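PDB 4QIT: nitronate monooxygenase family protein from Pseudomonas aeruginosa, which catalyses the FMN-dependent oxidative denitrification of alkyl nitronates with molecular oxygen, the toxin propionate 3-nitronate being its best substrate. Local coordinates for residues Leu119-Pro122 with Thr123-Pro126; Ala142-Arg145 with Asp146-Arg149; Ala54-Gly57 with Arg58-Arg62. The protein carries 1 engineered substitution. All coordinates share one frame; numbering follows the deposited sequence.

Contact 1: Leu119-Pro122 with Thr123-Pro126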
ATOM      1  N   LEU A 119      25.096  -2.562  14.061  1.00 15.40           N
ATOM      2  CA  LEU A 119      25.239  -3.617  15.064  1.00 16.85           C
ATOM      3  C   LEU A 119      26.556  -4.382  14.976  1.00 17.88           C
ATOM      4  O   LEU A 119      26.885  -5.142  15.891  1.00 22.79           O
ATOM      5  CB  LEU A 119      24.064  -4.591  14.969  1.00 17.60           C
ATOM      6  CG  LEU A 119      22.690  -3.934  15.082  1.00 16.87           C
ATOM      7  CD1 LEU A 119      21.600  -4.972  14.975  1.00 18.69           C
ATOM      8  CD2 LEU A 119      22.564  -3.164  16.391  1.00 19.61           C
ATOM      9  N   GLU A 120      27.308  -4.199  13.893  1.00 15.55           N
ATOM     10  CA  GLU A 120      28.562  -4.941  13.727  1.00 17.44           C
ATOM     11  C   GLU A 120      29.815  -4.083  13.530  1.00 21.13           C
ATOM     12  O   GLU A 120      30.924  -4.614  13.521  1.00 20.14           O
ATOM     13  CB  GLU A 120      28.448  -5.955  12.582  1.00 18.72           C
ATOM     14  CG  GLU A 120      28.438  -5.329  11.200  1.00 15.99           C
ATOM     15  CD  GLU A 120      28.050  -6.316  10.124  1.00 17.62           C
ATOM     16  OE1 GLU A 120      27.152  -5.998   9.313  1.00 15.66           O
ATOM     17  OE2 GLU A 120      28.633  -7.419  10.070  1.00 16.51           O
ATOM     18  N   ASP A 121      29.654  -2.773  13.370  1.00 17.15           N
ATOM     19  CA  ASP A 121      30.810  -1.886  13.235  1.00 20.43           C
ATOM     20  C   ASP A 121      30.906  -0.986  14.461  1.00 19.09           C
ATOM     21  O   ASP A 121      30.233   0.036  14.539  1.00 17.82           O
ATOM     22  CB  ASP A 121      30.718  -1.036  11.960  1.00 19.41           C
ATOM     23  CG  ASP A 121      31.978  -0.210  11.706  1.00 22.32           C
ATOM     24  OD1 ASP A 121      32.838  -0.099  12.610  1.00 19.92           O
ATOM     25  OD2 ASP A 121      32.116   0.337  10.588  1.00 20.50           O
ATOM     26  N   PRO A 122      31.767  -1.359  15.419  1.00 19.16           N
ATOM     27  CA  PRO A 122      31.879  -0.639  16.689  1.00 21.01           C
ATOM     28  C   PRO A 122      32.509   0.751  16.572  1.00 18.88           C
ATOM     29  O   PRO A 122      32.534   1.477  17.567  1.00 22.77           O
ATOM     30  CB  PRO A 122      32.770  -1.561  17.529  1.00 20.18           C
ATOM     31  CG  PRO A 122      33.575  -2.317  16.533  1.00 20.09           C
ATOM     32  CD  PRO A 122      32.659  -2.532  15.365  1.00 18.33           C
ATOM     33  N   THR A 123      33.006   1.119  15.391  1.00 18.57           N
ATOM     34  CA  THR A 123      33.630   2.433  15.222  1.00 20.21           C
ATOM     35  C   THR A 123      32.623   3.548  14.895  1.00 18.86           C
ATOM     36  O   THR A 123      32.955   4.730  14.968  1.00 19.25           O
ATOM     37  CB  THR A 123      34.749   2.423  14.154  1.00 21.46           C
ATOM     38  OG1 THR A 123      34.189   2.194  12.853  1.00 21.34           O
ATOM     39  CG2 THR A 123      35.793   1.346  14.461  1.00 23.86           C
ATOM     40  N   LEU A 124      31.396   3.174  14.549  1.00 17.65           N
ATOM     41  CA  LEU A 124      30.402   4.161  14.125  1.00 17.27           C
ATOM     42  C   LEU A 124      29.854   5.016  15.271  1.00 15.77           C
ATOM     43  O   LEU A 124      29.813   6.245  15.173  1.00 18.06           O
ATOM     44  CB  LEU A 124      29.264   3.473  13.361  1.00 16.18           C
ATOM     45  CG  LEU A 124      29.694   2.886  12.016  1.00 17.79           C
ATOM     46  CD1 LEU A 124      28.595   2.018  11.410  1.00 16.43           C
ATOM     47  CD2 LEU A 124      30.116   3.994  11.040  1.00 19.82           C
ATOM     48  N   LEU A 125      29.437   4.368  16.354  1.00 17.28           N
ATOM     49  CA  LEU A 125      28.877   5.079  17.504  1.00 19.07           C
ATOM     50  C   LEU A 125      29.817   6.128  18.117  1.00 17.94           C
ATOM     51  O   LEU A 125      29.413   7.276  18.314  1.00 18.84           O
ATOM     52  CB  LEU A 125      28.365   4.098  18.571  1.00 18.51           C
ATOM     53  CG  LEU A 125      27.822   4.691  19.872  1.00 20.64           C
ATOM     54  CD1 LEU A 125      26.662   5.650  19.603  1.00 18.42           C
ATOM     55  CD2 LEU A 125      27.391   3.585  20.822  1.00 23.41           C
ATOM     56  N   PRO A 126      31.074   5.753  18.420  1.00 19.39           N
ATOM     57  CA  PRO A 126      31.917   6.811  18.992  1.00 20.39           C
ATOM     58  C   PRO A 126      32.163   7.974  18.028  1.00 20.87           C
ATOM     59  O   PRO A 126      32.279   9.113  18.484  1.00 20.63           O
ATOM     60  CB  PRO A 126      33.226   6.083  19.334  1.00 22.83           C
ATOM     61  CG  PRO A 126      33.197   4.818  18.540  1.00 25.43           C
ATOM     62  CD  PRO A 126      31.754   4.446  18.419  1.00 21.00           C
TER
HETATM   63  O   HOH W   1      29.019   1.568  16.466  1.00 19.37           O
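From D121 to L124 the backbone makes a type I beta turn, closed by a weak bond from L124 N to D121 O at 3.3 Å. The carboxylate of D121 reinforces this turn from the side-chain end. OD1 accepts from T123 N, 3.0 Å away, the span of an Asx turn with P122 at its middle, and the same oxygen accepts from the hydroxyl T123 OG1 at 2.7 Å. Both donors approach OD1 from one face of the carboxylate: the hydroxyl on the syn side though also well out of the plane, the amide from above it (38°). Two torsions bring the groups together. CG of D121 is anti to its own N (chi1 -174°), which swings the carboxylate beside the residue's own carbonyl carbon and brings OD1 to N and OG1 of T123, while T123 holds OG1 between its N and carbonyl carbon (chi1 67°), on the side facing OD1. Two bonds to one oxygen thus limit the rotation of the acid. L124 meets D121 by its CD1 branch, CD1 lying 3.8 Å from CB of D121, with the two side chains nearly perpendicular. A water extends the cap, donating to D121 O at 2.7 Å and accepting from L125 N at 2.8 Å. The ring of P126 follows, its CD 3.2 Å from the carbonyl oxygen of P122. The arrangement is a capping turn at the head of helix 124-131, at the protein surface, packed between helix 54-65 and the later helix 145-153.

Contact 2: Ala142-Arg145 with Asp146-Arg149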
ATOM      1  N   ALA A 142      16.193  -1.149  15.303  1.00 16.87           N
ATOM      2  CA  ALA A 142      16.584  -0.156  16.294  1.00 16.55           C
ATOM      3  C   ALA A 142      17.815  -0.672  17.021  1.00 19.67           C
ATOM      4  O   ALA A 142      17.919  -1.873  17.300  1.00 22.52           O
ATOM      5  CB  ALA A 142      15.460   0.092  17.273  1.00 19.27           C
ATOM      6  N   PRO A 143      18.759   0.224  17.328  1.00 19.40           N
ATOM      7  CA  PRO A 143      19.909  -0.188  18.133  1.00 18.93           C
ATOM      8  C   PRO A 143      19.461  -0.505  19.556  1.00 17.67           C
ATOM      9  O   PRO A 143      18.345  -0.143  19.937  1.00 17.70           O
ATOM     10  CB  PRO A 143      20.790   1.067  18.155  1.00 19.54           C
ATOM     11  CG  PRO A 143      20.332   1.892  16.981  1.00 17.36           C
ATOM     12  CD  PRO A 143      18.868   1.623  16.880  1.00 17.08           C
ATOM     13  N   PRO A 144      20.323  -1.175  20.339  1.00 20.24           N
ATOM     14  CA  PRO A 144      20.006  -1.349  21.758  1.00 24.36           C
ATOM     15  C   PRO A 144      19.715  -0.017  22.454  1.00 21.59           C
ATOM     16  O   PRO A 144      20.256   1.030  22.081  1.00 19.76           O
ATOM     17  CB  PRO A 144      21.288  -1.968  22.325  1.00 22.38           C
ATOM     18  CG  PRO A 144      21.887  -2.699  21.177  1.00 21.92           C
ATOM     19  CD  PRO A 144      21.572  -1.861  19.960  1.00 22.53           C
ATOM     20  N   ARG A 145      18.855  -0.070  23.466  1.00 22.59           N
ATOM     21  CA  ARG A 145      18.449   1.116  24.213  1.00 21.28           C
ATOM     22  C   ARG A 145      19.625   1.933  24.751  1.00 21.65           C
ATOM     23  O   ARG A 145      19.602   3.166  24.713  1.00 18.69           O
ATOM     24  CB  ARG A 145      17.528   0.705  25.361  1.00 27.56           C
ATOM     25  CG  ARG A 145      17.264   1.806  26.367  1.00 28.52           C
ATOM     26  CD  ARG A 145      15.823   2.270  26.307  1.00 32.83           C
ATOM     27  NE  ARG A 145      15.288   2.528  27.641  1.00 35.30           N
ATOM     28  CZ  ARG A 145      14.022   2.852  27.885  1.00 39.67           C
ATOM     29  NH1 ARG A 145      13.158   2.953  26.883  1.00 32.81           N
ATOM     30  NH2 ARG A 145      13.617   3.071  29.130  1.00 37.04           N
ATOM     31  N   ASP A 146      20.661   1.250  25.234  1.00 24.25           N
ATOM     32  CA  ASP A 146      21.803   1.948  25.823  1.00 23.97           C
ATOM     33  C   ASP A 146      22.585   2.765  24.794  1.00 22.47           C
ATOM     34  O   ASP A 146      23.179   3.785  25.136  1.00 22.98           O
ATOM     35  CB  ASP A 146      22.733   0.974  26.556  1.00 27.19           C
ATOM     36  CG  ASP A 146      23.524   0.097  25.607  1.00 32.87           C
ATOM     37  OD1 ASP A 146      22.901  -0.615  24.789  1.00 34.52           O
ATOM     38  OD2 ASP A 146      24.772   0.125  25.671  1.00 38.77           O
ATOM     39  N   GLN A 147      22.582   2.319  23.539  1.00 18.38           N
ATOM     40  CA  GLN A 147      23.236   3.068  22.467  1.00 18.85           C
ATOM     41  C   GLN A 147      22.420   4.284  22.031  1.00 17.71           C
ATOM     42  O   GLN A 147      22.983   5.354  21.802  1.00 16.27           O
ATOM     43  CB  GLN A 147      23.539   2.158  21.281  1.00 18.82           C
ATOM     44  CG  GLN A 147      24.523   1.049  21.622  1.00 21.75           C
ATOM     45  CD  GLN A 147      24.842   0.180  20.432  1.00 24.48           C
ATOM     46  OE1 GLN A 147      24.900   0.657  19.297  1.00 27.47           O
ATOM     47  NE2 GLN A 147      25.042  -1.109  20.678  1.00 26.39           N
ATOM     48  N   VAL A 148      21.103   4.115  21.932  1.00 19.27           N
ATOM     49  CA  VAL A 148      20.196   5.230  21.670  1.00 17.63           C
ATOM     50  C   VAL A 148      20.371   6.293  22.749  1.00 18.47           C
ATOM     51  O   VAL A 148      20.454   7.479  22.450  1.00 18.40           O
ATOM     52  CB  VAL A 148      18.721   4.768  21.659  1.00 17.37           C
ATOM     53  CG1 VAL A 148      17.777   5.957  21.527  1.00 18.39           C
ATOM     54  CG2 VAL A 148      18.477   3.760  20.532  1.00 18.53           C
ATOM     55  N   ARG A 149      20.449   5.847  24.004  1.00 20.87           N
ATOM     56  CA  ARG A 149      20.667   6.744  25.140  1.00 21.15           C
ATOM     57  C   ARG A 149      21.986   7.509  25.057  1.00 18.99           C
ATOM     58  O   ARG A 149      22.045   8.700  25.371  1.00 20.63           O
ATOM     59  CB  ARG A 149      20.635   5.951  26.448  1.00 25.40           C
ATOM     60  CG  ARG A 149      19.248   5.476  26.851  1.00 28.06           C
ATOM     61  CD  ARG A 149      18.292   6.635  27.067  1.00 28.35           C
ATOM     62  NE  ARG A 149      16.931   6.170  27.318  1.00 33.81           N
ATOM     63  CZ  ARG A 149      15.860   6.956  27.297  1.00 37.09           C
ATOM     64  NH1 ARG A 149      15.998   8.249  27.041  1.00 41.04           N
ATOM     65  NH2 ARG A 149      14.655   6.454  27.528  1.00 39.72           N
TER
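P144, at the N-cap position, and V148 are joined by the backbone bond that starts the helix: V148 N donates to P144 O at 3.2 Å. The same carbonyl takes a weak bond from Q147 N, bent to 130°, and R149 N continues the pattern with a 2.9 Å bond to R145 O. Apolar and mixed packing gathers on the proline ring. Q147 runs extended beside it, pointing the same way, with NE2 3.6 Å from P144 CG. D146 turns back toward the cap residue: with CG between its N and carbonyl carbon (chi1 72°), OD1 comes to 3.2 Å from P144 CB. An acid in this first turn would be expected to interact favourably with the helix dipole. V148 faces inward, and its CG2 rests 4.2 Å from CD of P143.

R145 and R149, one turn apart, lie alongside each other with their guanidinium planes at 84°; NH2 of R149 stands 3.7 Å above the centre of the R145 group, an edge set over a face between like charges. R145 NH1 also makes a weak hydrogen bond to A173 O. Helix 145-153, with V148 against V158 of strand 157-162, is the crossover between parallel strands 135-139 and 157-162; the contact forms its first turn, in one beta-alpha-beta unit of the TIM barrel.

Contact 3: Ala54-Gly57 with Arg58-Arg62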
ATOM      1  N   ALA A  54      34.158   4.624   9.173  1.00 18.72           N
ATOM      2  CA  ALA A  54      33.708   5.659  10.100  1.00 19.62           C
ATOM      3  C   ALA A  54      34.353   7.027   9.846  1.00 20.19           C
ATOM      4  O   ALA A  54      33.692   8.061   9.962  1.00 17.91           O
ATOM      5  CB  ALA A  54      33.920   5.212  11.547  1.00 20.22           C
ATOM      6  N   GLU A  55      35.632   7.033   9.480  1.00 18.76           N
ATOM      7  CA  GLU A  55      36.323   8.288   9.200  1.00 21.06           C
ATOM      8  C   GLU A  55      35.847   8.956   7.907  1.00 18.11           C
ATOM      9  O   GLU A  55      35.886  10.185   7.787  1.00 18.82           O
ATOM     10  CB  GLU A  55      37.843   8.093   9.220  1.00 24.44           C
ATOM     11  CG  GLU A  55      38.378   7.734  10.606  1.00 24.97           C
ATOM     12  CD  GLU A  55      37.994   8.753  11.660  1.00 25.05           C
ATOM     13  OE1 GLU A  55      38.130   9.967  11.384  1.00 23.96           O
ATOM     14  OE2 GLU A  55      37.539   8.353  12.755  1.00 28.49           O
ATOM     15  N   LYS A  56      35.378   8.156   6.951  1.00 19.11           N
ATOM     16  CA  LYS A  56      34.774   8.710   5.742  1.00 18.76           C
ATOM     17  C   LYS A  56      33.409   9.305   6.081  1.00 18.55           C
ATOM     18  O   LYS A  56      33.052  10.382   5.595  1.00 18.42           O
ATOM     19  CB  LYS A  56      34.643   7.644   4.650  1.00 20.40           C
ATOM     20  CG  LYS A  56      33.850   8.100   3.428  1.00 25.31           C
ATOM     21  CD  LYS A  56      34.463   9.343   2.787  1.00 31.64           C
ATOM     22  CE  LYS A  56      33.557   9.922   1.708  1.00 33.06           C
ATOM     23  NZ  LYS A  56      33.245   8.928   0.647  1.00 38.26           N
ATOM     24  N   GLY A  57      32.656   8.604   6.926  1.00 16.24           N
ATOM     25  CA  GLY A  57      31.400   9.124   7.437  1.00 16.79           C
ATOM     26  C   GLY A  57      31.624  10.450   8.139  1.00 17.75           C
ATOM     27  O   GLY A  57      30.858  11.402   7.955  1.00 15.41           O
ATOM     28  N   ARG A  58      32.688  10.517   8.937  1.00 14.65           N
ATOM     29  CA  ARG A  58      33.032  11.746   9.635  1.00 15.97           C
ATOM     30  C   ARG A  58      33.250  12.883   8.644  1.00 14.72           C
ATOM     31  O   ARG A  58      32.757  13.992   8.856  1.00 17.86           O
ATOM     32  CB  ARG A  58      34.294  11.552  10.492  1.00 18.11           C
ATOM     33  CG  ARG A  58      34.532  12.691  11.479  1.00 19.76           C
ATOM     34  CD  ARG A  58      35.932  12.647  12.088  1.00 18.30           C
ATOM     35  NE  ARG A  58      36.210  11.399  12.798  1.00 20.17           N
ATOM     36  CZ  ARG A  58      35.853  11.157  14.056  1.00 18.11           C
ATOM     37  NH1 ARG A  58      35.166  12.062  14.737  1.00 19.60           N
ATOM     38  NH2 ARG A  58      36.161   9.999  14.630  1.00 22.94           N
ATOM     39  N   ALA A  59      33.980  12.604   7.565  1.00 15.47           N
ATOM     40  CA  ALA A  59      34.283  13.626   6.571  1.00 18.81           C
ATOM     41  C   ALA A  59      33.016  14.130   5.893  1.00 18.14           C
ATOM     42  O   ALA A  59      32.883  15.326   5.621  1.00 16.96           O
ATOM     43  CB  ALA A  59      35.254  13.096   5.547  1.00 19.88           C
ATOM     44  N   LEU A  60      32.094  13.210   5.616  1.00 18.43           N
ATOM     45  CA  LEU A  60      30.813  13.560   5.011  1.00 16.96           C
ATOM     46  C   LEU A  60      29.978  14.471   5.909  1.00 14.40           C
ATOM     47  O   LEU A  60      29.348  15.416   5.434  1.00 15.65           O
ATOM     48  CB  LEU A  60      30.024  12.293   4.671  1.00 16.20           C
ATOM     49  CG  LEU A  60      30.534  11.532   3.447  1.00 18.21           C
ATOM     50  CD1 LEU A  60      29.886  10.165   3.369  1.00 19.08           C
ATOM     51  CD2 LEU A  60      30.269  12.327   2.168  1.00 20.75           C
ATOM     52  N   ILE A  61      29.970  14.182   7.207  1.00 14.43           N
ATOM     53  CA  ILE A  61      29.251  15.010   8.170  1.00 15.65           C
ATOM     54  C   ILE A  61      29.864  16.412   8.191  1.00 17.16           C
ATOM     55  O   ILE A  61      29.154  17.425   8.201  1.00 16.98           O
ATOM     56  CB  ILE A  61      29.284  14.373   9.576  1.00 15.06           C
ATOM     57  CG1 ILE A  61      28.450  13.090   9.590  1.00 14.45           C
ATOM     58  CG2 ILE A  61      28.777  15.334  10.645  1.00 18.14           C
ATOM     59  CD1 ILE A  61      28.603  12.280  10.864  1.00 16.59           C
ATOM     60  N   ARG A  62      31.190  16.471   8.156  1.00 17.49           N
ATOM     61  CA  ARG A  62      31.867  17.757   8.154  1.00 19.95           C
ATOM     62  C   ARG A  62      31.619  18.524   6.863  1.00 17.17           C
ATOM     63  O   ARG A  62      31.525  19.753   6.880  1.00 17.35           O
ATOM     64  CB  ARG A  62      33.356  17.574   8.437  1.00 19.90           C
ATOM     65  CG  ARG A  62      33.581  17.076   9.848  1.00 20.56           C
ATOM     66  CD  ARG A  62      35.038  16.994  10.229  1.00 26.20           C
ATOM     67  NE  ARG A  62      35.171  16.571  11.620  1.00 26.94           N
ATOM     68  CZ  ARG A  62      36.313  16.570  12.298  1.00 31.55           C
ATOM     69  NH1 ARG A  62      37.432  16.978  11.716  1.00 31.33           N
ATOM     70  NH2 ARG A  62      36.331  16.165  13.561  1.00 26.13           N
TER
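E55 and R58 form a two-pronged salt bridge three residues apart on one helix. The arginine presents its side, NE giving to OE1 at 2.8 Å and NH2 to OE2 at 2.9 Å, one nitrogen to each oxygen. The NH2 bond uses the syn lone pair of OE2 and lies in the guanidinium plane; the NE bond meets OE1 on the syn side but 27° out of the carboxylate plane. The two bonds keep the flat groups nearly coplanar, 25° apart. Bends make this possible: E55 folds at chi2 (-56°) and R58 at chi3, turning both ends alongside one another. Pointing elsewhere from the same turn, K56 bends at chi2 and chi4 so that CE lies 3.8 Å from CG of L60, aliphatic chain on aliphatic chain.

Behind these side chains stands the alpha-helical backbone, with R58 N bonded to A54 O at 2.8 Å and A59 N, L60 N and I61 N each donating to the carbonyl oxygen four residues back. I61 sets CG1 3.4 Å from G57 O. In the next shell, R58 is gripped from a second helix: NH2 also makes a salt bridge to E130, and NH1 one to E131, which also pairs with R62 NH2. The guanidinium is therefore held among three acids and probably stays charged. I61 meets M127 and L128 of that helix and F72 and V74 of the following strand. Helix 54-65 is the crossover between strands 45-48 and 72-77, a beta-alpha-beta unit of the TIM barrel.

Overall arrangement
Contact 1 lies between the other two in the barrel's outer layer, its centre about 12 Å from that of contact 2 and 13 Å from that of contact 3. It touches contact 2 through L125 CD2 and Q147 CG, 3.9 Å apart, and through L119 against P144; towards contact 3 it lays T123 OG1 3.3 Å from A54 CB. Contacts 2 and 3 do not meet, their nearest atoms being about 13 Å apart, so the capping turn at 119-126 bridges the helices 54-65 and 145-153. None reaches the cofactor: the side chains of L60, P143 and L124 stand about 11, 12 and 13 Å from the bound FMN. All three therefore belong to the scaffold around the flavin site, not to its lining.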